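Local coordinates for protein putative tryptophan halogenase (Xanthomonas campestris pv. campestris, PDB 6Y1W) that is thought to act as a flavin-dependent halogenase, probably using FAD to halogenate an indole-type or other aromatic substrate, at residues V392-H397 and N443-V448; Y396-R401 and H421-F426; E347-H352 and A386-F391; W243-S248 and T404-D409. All coordinates share one frame; numbering follows the deposited sequence. Where two conformers were deposited one is given.

Contact 1. Residues V392-H397 and N443-V448. With BUD ((2S,3S)-butane-2,3-diol), chain H.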
# COMPACT_ATOMS: atom_id res chain seq x y z
N VAL A 392 -9.78 8.19 -14.46
CA VAL A 392 -10.08 8.91 -15.69
C VAL A 392 -11.56 8.79 -16.00
O VAL A 392 -12.23 9.79 -16.31
CB VAL A 392 -9.20 8.38 -16.82
CG1 VAL A 392 -9.63 8.95 -18.21
CG2 VAL A 392 -7.70 8.68 -16.52
N ILE A 393 -12.12 7.58 -15.83
CA ILE A 393 -13.56 7.40 -16.05
C ILE A 393 -14.37 8.27 -15.12
O ILE A 393 -15.39 8.87 -15.52
CB ILE A 393 -13.95 5.92 -15.87
CG1 ILE A 393 -13.31 5.09 -16.98
CG2 ILE A 393 -15.47 5.76 -16.00
CD1 ILE A 393 -13.38 3.58 -16.71
N LEU A 394 -13.93 8.39 -13.86
CA LEU A 394 -14.61 9.24 -12.90
C LEU A 394 -14.83 10.66 -13.43
O LEU A 394 -15.91 11.24 -13.23
CB LEU A 394 -13.78 9.27 -11.62
CG LEU A 394 -14.20 10.30 -10.60
CD1 LEU A 394 -15.62 10.06 -10.04
CD2 LEU A 394 -13.19 10.30 -9.46
N HIS A 395 -13.84 11.21 -14.14
CA HIS A 395 -13.98 12.59 -14.62
C HIS A 395 -15.16 12.74 -15.59
O HIS A 395 -15.80 13.80 -15.60
CB HIS A 395 -12.68 13.03 -15.30
CG HIS A 395 -11.68 13.61 -14.35
ND1 HIS A 395 -11.95 14.75 -13.61
CD2 HIS A 395 -10.42 13.22 -14.01
CE1 HIS A 395 -10.89 15.04 -12.86
NE2 HIS A 395 -9.95 14.14 -13.10
N TYR A 396 -15.43 11.73 -16.40
CA TYR A 396 -16.52 11.80 -17.37
C TYR A 396 -17.85 11.40 -16.76
O TYR A 396 -18.89 11.94 -17.17
CB TYR A 396 -16.22 10.89 -18.57
CG TYR A 396 -15.17 11.47 -19.49
CD1 TYR A 396 -15.51 12.47 -20.38
CD2 TYR A 396 -13.85 11.01 -19.46
CE1 TYR A 396 -14.57 13.01 -21.25
CE2 TYR A 396 -12.90 11.58 -20.33
CZ TYR A 396 -13.28 12.56 -21.22
OH TYR A 396 -12.39 13.13 -22.10
N HIS A 397 -17.85 10.46 -15.81
CA HIS A 397 -19.10 9.90 -15.29
C HIS A 397 -19.72 10.76 -14.21
O HIS A 397 -20.95 10.83 -14.10
CB HIS A 397 -18.87 8.49 -14.74
CG HIS A 397 -20.14 7.73 -14.44
ND1 HIS A 397 -21.07 7.45 -15.42
CD2 HIS A 397 -20.58 7.14 -13.30
CE1 HIS A 397 -22.05 6.72 -14.89
NE2 HIS A 397 -21.78 6.52 -13.61
N ASN A 443 -6.65 12.45 -1.09
CA ASN A 443 -6.93 13.85 -1.41
C ASN A 443 -7.49 14.00 -2.83
O ASN A 443 -8.35 14.87 -3.09
CB ASN A 443 -5.65 14.70 -1.29
CG ASN A 443 -5.91 16.19 -1.59
OD1 ASN A 443 -6.57 16.85 -0.82
ND2 ASN A 443 -5.39 16.69 -2.70
N SER A 444 -6.97 13.21 -3.77
CA SER A 444 -7.38 13.30 -5.16
C SER A 444 -8.82 12.83 -5.34
O SER A 444 -9.63 13.51 -5.97
CB SER A 444 -6.46 12.45 -6.04
OG SER A 444 -5.20 13.09 -6.19
N TRP A 445 -9.14 11.65 -4.77
CA TRP A 445 -10.52 11.15 -4.81
C TRP A 445 -11.49 12.18 -4.22
O TRP A 445 -12.58 12.42 -4.77
CB TRP A 445 -10.63 9.82 -4.03
CG TRP A 445 -10.07 8.64 -4.74
CD1 TRP A 445 -8.88 8.02 -4.46
CD2 TRP A 445 -10.67 7.91 -5.82
NE1 TRP A 445 -8.71 6.96 -5.30
CE2 TRP A 445 -9.78 6.87 -6.16
CE3 TRP A 445 -11.87 8.03 -6.53
CZ2 TRP A 445 -10.04 5.94 -7.18
CZ3 TRP A 445 -12.14 7.12 -7.56
CH2 TRP A 445 -11.22 6.09 -7.87
N ILE A 446 -11.11 12.78 -3.08
CA ILE A 446 -11.99 13.74 -2.42
C ILE A 446 -12.15 15.00 -3.26
O ILE A 446 -13.26 15.43 -3.54
CB ILE A 446 -11.46 14.11 -1.02
CG1 ILE A 446 -11.35 12.88 -0.12
CG2 ILE A 446 -12.33 15.21 -0.37
CD1 ILE A 446 -10.48 13.16 1.11
N GLN A 447 -11.03 15.59 -3.71
CA GLN A 447 -11.16 16.83 -4.47
C GLN A 447 -11.96 16.63 -5.75
O GLN A 447 -12.79 17.47 -6.12
CB GLN A 447 -9.78 17.41 -4.80
CG GLN A 447 -9.02 18.00 -3.60
CD GLN A 447 -7.78 18.76 -4.09
OE1 GLN A 447 -7.43 18.65 -5.23
NE2 GLN A 447 -7.15 19.52 -3.21
N VAL A 448 -11.72 15.53 -6.46
CA VAL A 448 -12.42 15.34 -7.73
C VAL A 448 -13.89 14.98 -7.49
O VAL A 448 -14.77 15.48 -8.20
CB VAL A 448 -11.69 14.30 -8.58
CG1 VAL A 448 -12.48 13.95 -9.79
CG2 VAL A 448 -10.33 14.93 -8.99
C1 BUD H . -0.54 12.67 -8.84
O1 BUD H . -2.85 13.22 -8.68
C2 BUD H . -1.90 12.28 -8.25
O2 BUD H . -3.01 11.83 -6.10
C3 BUD H . -1.81 12.27 -6.72
C4 BUD H . -0.66 11.36 -6.29

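Contact 2. Residues Y396-R401 and H421-F426. With BUD ((2S,3S)-butane-2,3-diol), chain J.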
# COMPACT_ATOMS: atom_id res chain seq x y z
N TYR A 396 -15.43 11.73 -16.40
CA TYR A 396 -16.52 11.80 -17.37
C TYR A 396 -17.85 11.40 -16.76
O TYR A 396 -18.89 11.94 -17.17
CB TYR A 396 -16.22 10.89 -18.57
CG TYR A 396 -15.17 11.47 -19.49
CD1 TYR A 396 -15.51 12.47 -20.38
CD2 TYR A 396 -13.85 11.01 -19.46
CE1 TYR A 396 -14.57 13.01 -21.25
CE2 TYR A 396 -12.90 11.58 -20.33
CZ TYR A 396 -13.28 12.56 -21.22
OH TYR A 396 -12.39 13.13 -22.10
N HIS A 397 -17.85 10.46 -15.81
CA HIS A 397 -19.10 9.90 -15.29
C HIS A 397 -19.72 10.76 -14.21
O HIS A 397 -20.95 10.83 -14.10
CB HIS A 397 -18.87 8.49 -14.74
CG HIS A 397 -20.14 7.73 -14.44
ND1 HIS A 397 -21.07 7.45 -15.42
CD2 HIS A 397 -20.58 7.14 -13.30
CE1 HIS A 397 -22.05 6.72 -14.89
NE2 HIS A 397 -21.78 6.52 -13.61
N ALA A 398 -18.89 11.40 -13.37
CA ALA A 398 -19.39 12.26 -12.30
C ALA A 398 -19.64 13.65 -12.87
O ALA A 398 -18.75 14.49 -12.93
CB ALA A 398 -18.41 12.28 -11.14
N THR A 399 -20.87 13.90 -13.35
CA THR A 399 -21.13 15.20 -13.96
C THR A 399 -22.62 15.49 -13.82
O THR A 399 -23.43 14.56 -13.85
CB THR A 399 -20.72 15.29 -15.44
OG1 THR A 399 -21.02 16.61 -15.91
CG2 THR A 399 -21.47 14.25 -16.31
N ASP A 400 -22.94 16.78 -13.67
CA ASP A 400 -24.32 17.25 -13.77
C ASP A 400 -24.74 17.53 -15.20
O ASP A 400 -25.94 17.77 -15.46
CB ASP A 400 -24.53 18.54 -12.96
CG ASP A 400 -24.33 18.36 -11.47
OD1 ASP A 400 -24.36 17.21 -10.96
OD2 ASP A 400 -24.15 19.39 -10.81
N ARG A 401 -23.81 17.49 -16.14
CA ARG A 401 -24.10 17.91 -17.50
C ARG A 401 -25.03 16.94 -18.20
O ARG A 401 -24.79 15.73 -18.22
CB ARG A 401 -22.80 18.05 -18.29
CG ARG A 401 -21.92 19.19 -17.73
CD ARG A 401 -20.74 19.51 -18.68
NE ARG A 401 -21.16 20.06 -19.97
CZ ARG A 401 -20.33 20.67 -20.82
NH1 ARG A 401 -19.04 20.81 -20.50
NH2 ARG A 401 -20.77 21.11 -22.01
N HIS A 421 -18.07 1.23 -6.67
CA HIS A 421 -17.93 1.09 -5.23
C HIS A 421 -17.29 2.33 -4.60
O HIS A 421 -17.75 2.82 -3.56
CB HIS A 421 -17.13 -0.17 -4.89
CG HIS A 421 -16.81 -0.31 -3.43
ND1 HIS A 421 -17.74 -0.72 -2.49
CD2 HIS A 421 -15.66 -0.08 -2.74
CE1 HIS A 421 -17.19 -0.74 -1.29
NE2 HIS A 421 -15.92 -0.36 -1.41
N ARG A 422 -16.25 2.88 -5.24
CA ARG A 422 -15.62 4.08 -4.68
C ARG A 422 -16.58 5.27 -4.69
O ARG A 422 -16.66 6.01 -3.71
CB ARG A 422 -14.34 4.43 -5.46
CG ARG A 422 -13.24 3.30 -5.42
CD ARG A 422 -12.11 3.69 -4.49
NE ARG A 422 -10.82 3.15 -4.89
CZ ARG A 422 -9.65 3.52 -4.39
NH1 ARG A 422 -9.55 4.43 -3.44
NH2 ARG A 422 -8.55 2.97 -4.85
N MET A 423 -17.32 5.46 -5.79
CA MET A 423 -18.26 6.58 -5.84
C MET A 423 -19.37 6.44 -4.81
O MET A 423 -19.75 7.44 -4.16
CB MET A 423 -18.84 6.67 -7.25
CG MET A 423 -17.76 7.06 -8.28
SD MET A 423 -18.44 7.19 -9.94
CE MET A 423 -19.26 8.81 -9.80
N GLU A 424 -19.89 5.22 -4.63
CA GLU A 424 -20.96 4.98 -3.65
C GLU A 424 -20.46 5.16 -2.22
O GLU A 424 -21.17 5.71 -1.37
CB GLU A 424 -21.56 3.59 -3.88
CG GLU A 424 -22.48 3.56 -5.11
CD GLU A 424 -23.02 2.19 -5.50
OE1 GLU A 424 -22.80 1.20 -4.77
OE2 GLU A 424 -23.68 2.12 -6.57
N LEU A 425 -19.24 4.73 -1.93
CA LEU A 425 -18.67 4.97 -0.61
C LEU A 425 -18.64 6.46 -0.29
O LEU A 425 -18.97 6.88 0.83
CB LEU A 425 -17.26 4.38 -0.56
CG LEU A 425 -16.62 4.22 0.80
CD1 LEU A 425 -17.40 3.22 1.66
CD2 LEU A 425 -15.19 3.75 0.57
N PHE A 426 -18.22 7.28 -1.24
CA PHE A 426 -18.16 8.71 -0.98
C PHE A 426 -19.58 9.30 -0.90
O PHE A 426 -19.85 10.11 -0.03
CB PHE A 426 -17.34 9.41 -2.07
CG PHE A 426 -16.97 10.82 -1.72
CD1 PHE A 426 -16.10 11.08 -0.67
CD2 PHE A 426 -17.58 11.88 -2.37
CE1 PHE A 426 -15.77 12.42 -0.31
CE2 PHE A 426 -17.28 13.22 -2.02
CZ PHE A 426 -16.35 13.47 -0.98
C1 BUD J . -19.59 26.73 -23.43
O1 BUD J . -19.81 25.04 -25.19
C2 BUD J . -19.18 25.36 -23.98
O2 BUD J . -19.47 23.06 -23.65
C3 BUD J . -19.61 24.28 -23.00
C4 BUD J . -18.70 24.26 -21.77

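Contact 3. Residues E347-H352 and A386-F391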
# COMPACT_ATOMS: atom_id res chain seq x y z
N GLU A 347 -5.20 13.53 -16.50
CA GLU A 347 -4.53 13.60 -15.21
C GLU A 347 -3.01 13.47 -15.36
O GLU A 347 -2.33 13.09 -14.41
CB GLU A 347 -5.05 12.53 -14.23
CG GLU A 347 -6.44 12.87 -13.65
CD GLU A 347 -6.40 13.96 -12.58
OE1 GLU A 347 -5.30 14.33 -12.10
OE2 GLU A 347 -7.52 14.50 -12.21
N SER A 348 -2.47 13.80 -16.53
CA SER A 348 -1.02 13.91 -16.74
C SER A 348 -0.28 12.65 -16.30
O SER A 348 0.71 12.71 -15.57
CB SER A 348 -0.41 15.14 -16.02
OG SER A 348 -1.23 16.33 -16.12
N THR A 349 -0.73 11.49 -16.78
CA THR A 349 -0.18 10.21 -16.36
C THR A 349 0.76 9.57 -17.39
O THR A 349 1.34 8.52 -17.08
CB THR A 349 -1.29 9.21 -16.01
OG1 THR A 349 -2.30 9.18 -17.04
CG2 THR A 349 -1.93 9.54 -14.67
N ASN A 350 0.98 10.14 -18.58
CA ASN A 350 1.75 9.44 -19.63
C ASN A 350 3.19 9.15 -19.19
O ASN A 350 3.66 8.00 -19.21
CB ASN A 350 1.76 10.28 -20.92
CG ASN A 350 2.73 9.73 -21.97
OD1 ASN A 350 2.57 8.59 -22.38
ND2 ASN A 350 3.75 10.52 -22.40
N ILE A 351 3.92 10.20 -18.81
CA ILE A 351 5.31 9.99 -18.40
C ILE A 351 5.41 9.14 -17.14
O ILE A 351 6.33 8.32 -17.00
CB ILE A 351 6.01 11.36 -18.29
CG1 ILE A 351 6.40 11.79 -19.70
CG2 ILE A 351 7.27 11.29 -17.38
CD1 ILE A 351 6.93 13.23 -19.78
N HIS A 352 4.45 9.28 -16.23
CA HIS A 352 4.41 8.46 -15.02
C HIS A 352 4.32 6.98 -15.36
O HIS A 352 4.99 6.14 -14.73
CB HIS A 352 3.22 8.90 -14.17
CG HIS A 352 2.91 7.94 -13.07
ND1 HIS A 352 3.54 7.98 -11.85
CD2 HIS A 352 2.01 6.93 -13.01
CE1 HIS A 352 3.05 7.02 -11.07
NE2 HIS A 352 2.11 6.38 -11.75
N ALA A 386 -5.40 -0.20 -14.07
CA ALA A 386 -6.84 -0.25 -13.92
C ALA A 386 -7.30 0.81 -12.93
O ALA A 386 -8.36 1.41 -13.09
CB ALA A 386 -7.29 -1.63 -13.47
N HIS A 387 -6.49 1.04 -11.89
CA HIS A 387 -6.82 2.09 -10.93
C HIS A 387 -6.79 3.47 -11.58
O HIS A 387 -7.65 4.33 -11.31
CB HIS A 387 -5.84 2.05 -9.77
CG HIS A 387 -5.78 3.35 -9.07
ND1 HIS A 387 -6.77 3.75 -8.21
CD2 HIS A 387 -4.91 4.39 -9.16
CE1 HIS A 387 -6.50 4.97 -7.77
NE2 HIS A 387 -5.38 5.38 -8.33
N ILE A 388 -5.77 3.74 -12.41
CA ILE A 388 -5.74 5.03 -13.09
C ILE A 388 -6.90 5.15 -14.07
O ILE A 388 -7.56 6.21 -14.15
CB ILE A 388 -4.37 5.23 -13.76
CG1 ILE A 388 -3.29 5.32 -12.67
CG2 ILE A 388 -4.30 6.48 -14.53
CD1 ILE A 388 -1.82 5.15 -13.28
N ARG A 389 -7.18 4.07 -14.81
CA ARG A 389 -8.33 4.03 -15.73
C ARG A 389 -9.60 4.46 -15.01
O ARG A 389 -10.36 5.30 -15.52
CB ARG A 389 -8.50 2.62 -16.30
CG ARG A 389 -9.74 2.49 -17.22
CD ARG A 389 -10.22 1.06 -17.28
NE ARG A 389 -10.69 0.64 -15.97
CZ ARG A 389 -10.81 -0.64 -15.61
NH1 ARG A 389 -10.50 -1.59 -16.51
NH2 ARG A 389 -11.26 -0.97 -14.38
N ASP A 390 -9.83 3.91 -13.80
CA ASP A 390 -11.07 4.22 -13.08
C ASP A 390 -11.15 5.70 -12.75
O ASP A 390 -12.23 6.29 -12.78
CB ASP A 390 -11.18 3.39 -11.79
CG ASP A 390 -11.57 1.94 -12.05
OD1 ASP A 390 -11.81 1.57 -13.23
OD2 ASP A 390 -11.57 1.17 -11.05
N PHE A 391 -10.00 6.30 -12.42
CA PHE A 391 -10.00 7.71 -12.06
C PHE A 391 -10.28 8.59 -13.28
O PHE A 391 -10.92 9.65 -13.16
CB PHE A 391 -8.65 8.07 -11.42
CG PHE A 391 -8.74 9.30 -10.52
CD1 PHE A 391 -9.06 9.16 -9.17
CD2 PHE A 391 -8.48 10.58 -11.03
CE1 PHE A 391 -9.15 10.30 -8.35
CE2 PHE A 391 -8.55 11.70 -10.22
CZ PHE A 391 -8.88 11.57 -8.88

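Contact 4. Residues W243-S248 and T404-D409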
# COMPACT_ATOMS: atom_id res chain seq x y z
N TRP A 243 -16.03 2.79 -21.98
CA TRP A 243 -16.10 3.75 -20.88
C TRP A 243 -15.50 5.11 -21.23
O TRP A 243 -15.80 6.09 -20.54
CB TRP A 243 -15.34 3.24 -19.65
CG TRP A 243 -15.88 1.94 -19.10
CD1 TRP A 243 -17.17 1.71 -18.68
CD2 TRP A 243 -15.16 0.72 -18.91
NE1 TRP A 243 -17.28 0.39 -18.22
CE2 TRP A 243 -16.06 -0.22 -18.36
CE3 TRP A 243 -13.83 0.34 -19.15
CZ2 TRP A 243 -15.67 -1.54 -18.05
CZ3 TRP A 243 -13.44 -0.98 -18.83
CH2 TRP A 243 -14.37 -1.89 -18.28
N LEU A 244 -14.62 5.17 -22.22
CA LEU A 244 -13.82 6.36 -22.49
C LEU A 244 -13.91 6.60 -23.99
O LEU A 244 -13.42 5.80 -24.78
CB LEU A 244 -12.36 6.15 -22.04
CG LEU A 244 -12.22 6.07 -20.51
CD1 LEU A 244 -10.77 5.64 -20.19
CD2 LEU A 244 -12.59 7.44 -19.89
N PHE A 245 -14.55 7.71 -24.38
CA PHE A 245 -14.95 7.90 -25.77
C PHE A 245 -13.95 8.70 -26.62
O PHE A 245 -14.06 8.70 -27.85
CB PHE A 245 -16.32 8.62 -25.86
CG PHE A 245 -17.39 7.98 -25.00
CD1 PHE A 245 -17.35 6.64 -24.65
CD2 PHE A 245 -18.44 8.76 -24.52
CE1 PHE A 245 -18.36 6.07 -23.84
CE2 PHE A 245 -19.44 8.21 -23.73
CZ PHE A 245 -19.40 6.87 -23.39
N ALA A 246 -13.02 9.43 -26.00
CA ALA A 246 -12.06 10.21 -26.80
C ALA A 246 -11.12 9.31 -27.60
O ALA A 246 -10.70 8.25 -27.14
CB ALA A 246 -11.25 11.10 -25.86
N ASP A 247 -10.82 9.74 -28.82
CA ASP A 247 -9.94 8.96 -29.69
C ASP A 247 -9.15 9.86 -30.62
O ASP A 247 -8.40 9.33 -31.47
CB ASP A 247 -10.76 7.95 -30.50
CG ASP A 247 -11.76 8.61 -31.45
OD1 ASP A 247 -11.80 9.85 -31.58
OD2 ASP A 247 -12.56 7.88 -32.07
N SER A 248 -9.21 11.18 -30.45
CA SER A 248 -8.61 12.12 -31.38
C SER A 248 -8.08 13.33 -30.61
O SER A 248 -8.62 13.69 -29.56
CB SER A 248 -9.63 12.60 -32.40
OG SER A 248 -10.22 11.51 -33.12
N THR A 404 -25.40 17.88 -23.89
CA THR A 404 -25.12 17.29 -25.18
C THR A 404 -25.29 15.79 -25.05
O THR A 404 -25.32 15.23 -23.93
CB THR A 404 -23.68 17.58 -25.69
OG1 THR A 404 -22.75 16.84 -24.86
CG2 THR A 404 -23.36 19.06 -25.64
N ALA A 405 -25.49 15.13 -26.20
CA ALA A 405 -25.60 13.67 -26.20
C ALA A 405 -24.35 13.03 -25.61
O ALA A 405 -24.43 12.03 -24.88
CB ALA A 405 -25.83 13.16 -27.63
N PHE A 406 -23.18 13.61 -25.90
CA PHE A 406 -21.93 13.14 -25.33
C PHE A 406 -21.99 13.11 -23.80
O PHE A 406 -21.73 12.07 -23.18
CB PHE A 406 -20.78 14.06 -25.80
CG PHE A 406 -19.43 13.71 -25.19
CD1 PHE A 406 -18.61 12.78 -25.78
CD2 PHE A 406 -19.01 14.38 -24.07
CE1 PHE A 406 -17.35 12.48 -25.22
CE2 PHE A 406 -17.76 14.10 -23.47
CZ PHE A 406 -16.92 13.14 -24.08
N TRP A 407 -22.39 14.21 -23.17
CA TRP A 407 -22.44 14.21 -21.70
C TRP A 407 -23.55 13.31 -21.16
O TRP A 407 -23.39 12.71 -20.09
CB TRP A 407 -22.59 15.64 -21.16
CG TRP A 407 -21.30 16.39 -21.37
CD1 TRP A 407 -21.09 17.46 -22.22
CD2 TRP A 407 -20.02 16.09 -20.78
NE1 TRP A 407 -19.76 17.85 -22.16
CE2 TRP A 407 -19.09 17.01 -21.30
CE3 TRP A 407 -19.58 15.14 -19.86
CZ2 TRP A 407 -17.73 17.03 -20.92
CZ3 TRP A 407 -18.19 15.15 -19.46
CH2 TRP A 407 -17.31 16.08 -20.01
N ARG A 408 -24.71 13.25 -21.82
CA ARG A 408 -25.75 12.34 -21.35
C ARG A 408 -25.26 10.90 -21.40
O ARG A 408 -25.56 10.10 -20.50
CB ARG A 408 -27.02 12.49 -22.20
CG ARG A 408 -27.73 13.83 -21.96
CD ARG A 408 -29.11 13.86 -22.69
NE ARG A 408 -29.05 13.83 -24.15
CZ ARG A 408 -28.88 14.88 -24.97
NH1 ARG A 408 -28.66 16.10 -24.48
NH2 ARG A 408 -28.90 14.70 -26.28
N ASP A 409 -24.50 10.56 -22.45
CA ASP A 409 -23.98 9.20 -22.56
C ASP A 409 -22.93 8.93 -21.48
O ASP A 409 -22.92 7.86 -20.86
CB ASP A 409 -23.37 8.94 -23.94
CG ASP A 409 -24.42 8.89 -25.06
OD1 ASP A 409 -25.65 8.95 -24.78
OD2 ASP A 409 -23.99 8.81 -26.22

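Contact 1. Residues V392-H397 and N443-V448
L394 and H395, near the C-terminal end of helix 371-397, pack against W445 and V448 of helix 442-451 where the two helices run almost parallel, 11° between their directions, with the axes of the short segments 11.4 Å apart. This is near-parallel packing of two helices, set beside strand 102-107, whose Y104 and H106 also touch V448. The backbones come nearest at H395 and V448, whose CA atoms lie 7.6 Å apart, so methyl groups and rings fill the interval. V448 CG1 touches both partners: turned anti to the backbone N (chi1 172°), that methyl lies 3.7 Å from L394 CD2 and 3.6 Å from H395 CE1. L394 and V448 overlap side by side, pointing opposite ways, whereas the side chain of H395 is set roughly perpendicular to the valine. The same L394 CD2 also reaches W445 CZ3, at 3.9 Å, which ties the indole into the interface although its CB points the other way. Both ring nitrogens of H395, on either side of CE1, are hydrogen-bonded, NE2 to E347, a residue predicted to bind tryptophan, and ND1 to Q452, two bonds that fix the rotation of the ring. One turn before V448 lies a pocket occupied by butane-2,3-diol, where S444 OG, also bonded to H106, makes a short hydrogen bond of 2.5 Å to O2 of the diol.

Contact 2. Residues Y396-R401 and H421-F426
M423 and H397 form a Met-aromatic contact of the edge type at the point where helix 371-397 ends and the chain turns toward a diol-binding pocket. The thioether of M423, on helix 417-429, approaches the imidazole in its own plane: SD lies 4.0 Å from H397 CD2 and, seen from the ring centre, is 88° off the normal. This places the sulfur against a ring C-H and not over the pi cloud. The methionine reaches it with CG anti to its carbonyl carbon and the chain extended about CB-CG (chi2 180°), and only the last torsion (chi3 77°) folds the methyl back. That fold carries CE to A398 CB, 3.8 Å away, so that one side chain touches two consecutive residues. A398 is the first residue to leave helical geometry, so M423 packs against the last helical residue and the one after it. The ring of H397 is held from elsewhere as well, since its ND1 is hydrogen-bonded to the backbone O of C410.

Beyond A398 the chain is shaped by T399, whose OG1 accepts a nearly straight hydrogen bond from the backbone N of R401 at 2.9 Å. R401 then extends to a bound butane-2,3-diol, where NH2 donates to O2 over 2.9 Å with the oxygen near the guanidinium plane. The same guanidinium is salt-bridged to D403 and bonded through NH1 to the backbone O of H96, which should leave it little freedom to swing. Elsewhere on helix 417-429, H421 bonds to E376 of the second subunit. The arrangement is that of a helix C-terminus packed by a neighbouring helix and continued by an ST turn.

Contact 3. Residues E347-H352 and A386-F391
E347 and T349 face F391 and I388 where a loop meets a helix, with CA atoms 8.6 Å apart for E347 and F391 and 8.3 Å for T349 and I388. The loop leads into helix 350-363 and packs against the second half of helix 371-397, within the predicted cofactor and substrate region of the halogenase fold: E347 is predicted to bind tryptophan and I351 FAD, while S348 OG is hydrogen-bonded to NZ of K89, the predicted active-site lysine. The carboxylate of E347 illustrates an anion at an aromatic edge: OE2 lies 3.6 Å from F391 CE2, in the plane of the ring, with the carboxylate and ring planes 81° apart. An oxygen placed there faces the partly positive rim of C-H groups. A bend at chi2 (-75°) curls the glutamate chain so that its CG also rests beside F391 CD2. Besides its bond to H395, OE2 is hydrogen-bonded to H106 ND1. Next to it the contact is apolar. T349 CG2 meets I388 CG2 at 3.9 Å, the two side chains lying alongside with opposed directions, and the ring of H352, bonded to S65 through ND1, approaches the isoleucine at CD1. Farther round helix 371-397, R389 grips its neighbour D390 side-on, with NE at 3.1 Å and NH2 at 2.8 Å both bonded to the single oxygen OD1 from the same face of the carboxylate.

Contact 4. Residues W243-S248 and T404-D409
Two torsions bring F245 and F406 together: chi1 -50° sets F245 CG anti to the carbonyl carbon and beside the backbone N, while chi1 177° swings F406 out from helix 405-412 with its CG anti to N. The contact joins the loop before strand 248-254 to the N-capped first turn of that helix, away from the predicted FAD and substrate sites. F406 CE1 comes to the edge of the F245 ring, close to its plane and 3.9 Å from CD2, and also lies against F245 CB. The neighbouring ring atom, F245 CE2, is met by D409 CB at 4.0 Å, with the aspartate side chain nearly perpendicular to that of the phenylalanine. The carboxylate of D409 does not turn to the phenylalanine for a partner but is hydrogen-bonded by OD2 to Y293, and the ring of that same tyrosine packs edge-to-face with F406, so Y293 braces both helix residues.

F406 is backed on the helix itself, since its CD2 sits 3.8 Å above the centre of the W407 indole. At the end of the loop, where strand 248-254 begins, D247 and S248 both face Y289 in a classic beta bulge, where S248 OG donates to D247 OD1 from above its carboxylate plane. T404 starts the helix as its N-cap: its OG1 accepts a hydrogen bond from the backbone N of W407 at 3.1 Å, with an N-H...O angle of 167°.

In the fold
Contacts 1, 2 and 3 share helix 371-397: contact 3 in its second half, contact 1 near its end, contact 2 across the end. Contact 4 has no segment on it but touches it through neighbours such as F406 on Y396. Centres of contacts 1 and 2 are about 8 Å apart, of 1 and 3 about 11 Å, and of 3 and 4 about 18 Å. Along the chain, contact 3 is nested inside the loop closed by contact 4, whereas contacts 1 and 2 each interleave with contact 4. Packing of L394 on M423 links contacts 1 and 2, and Y396 meets both F406 and L244 of contact 4. Contact 3 and H395 of contact 1 converge on the predicted substrate site, while contacts 2 and 4 lie farther out.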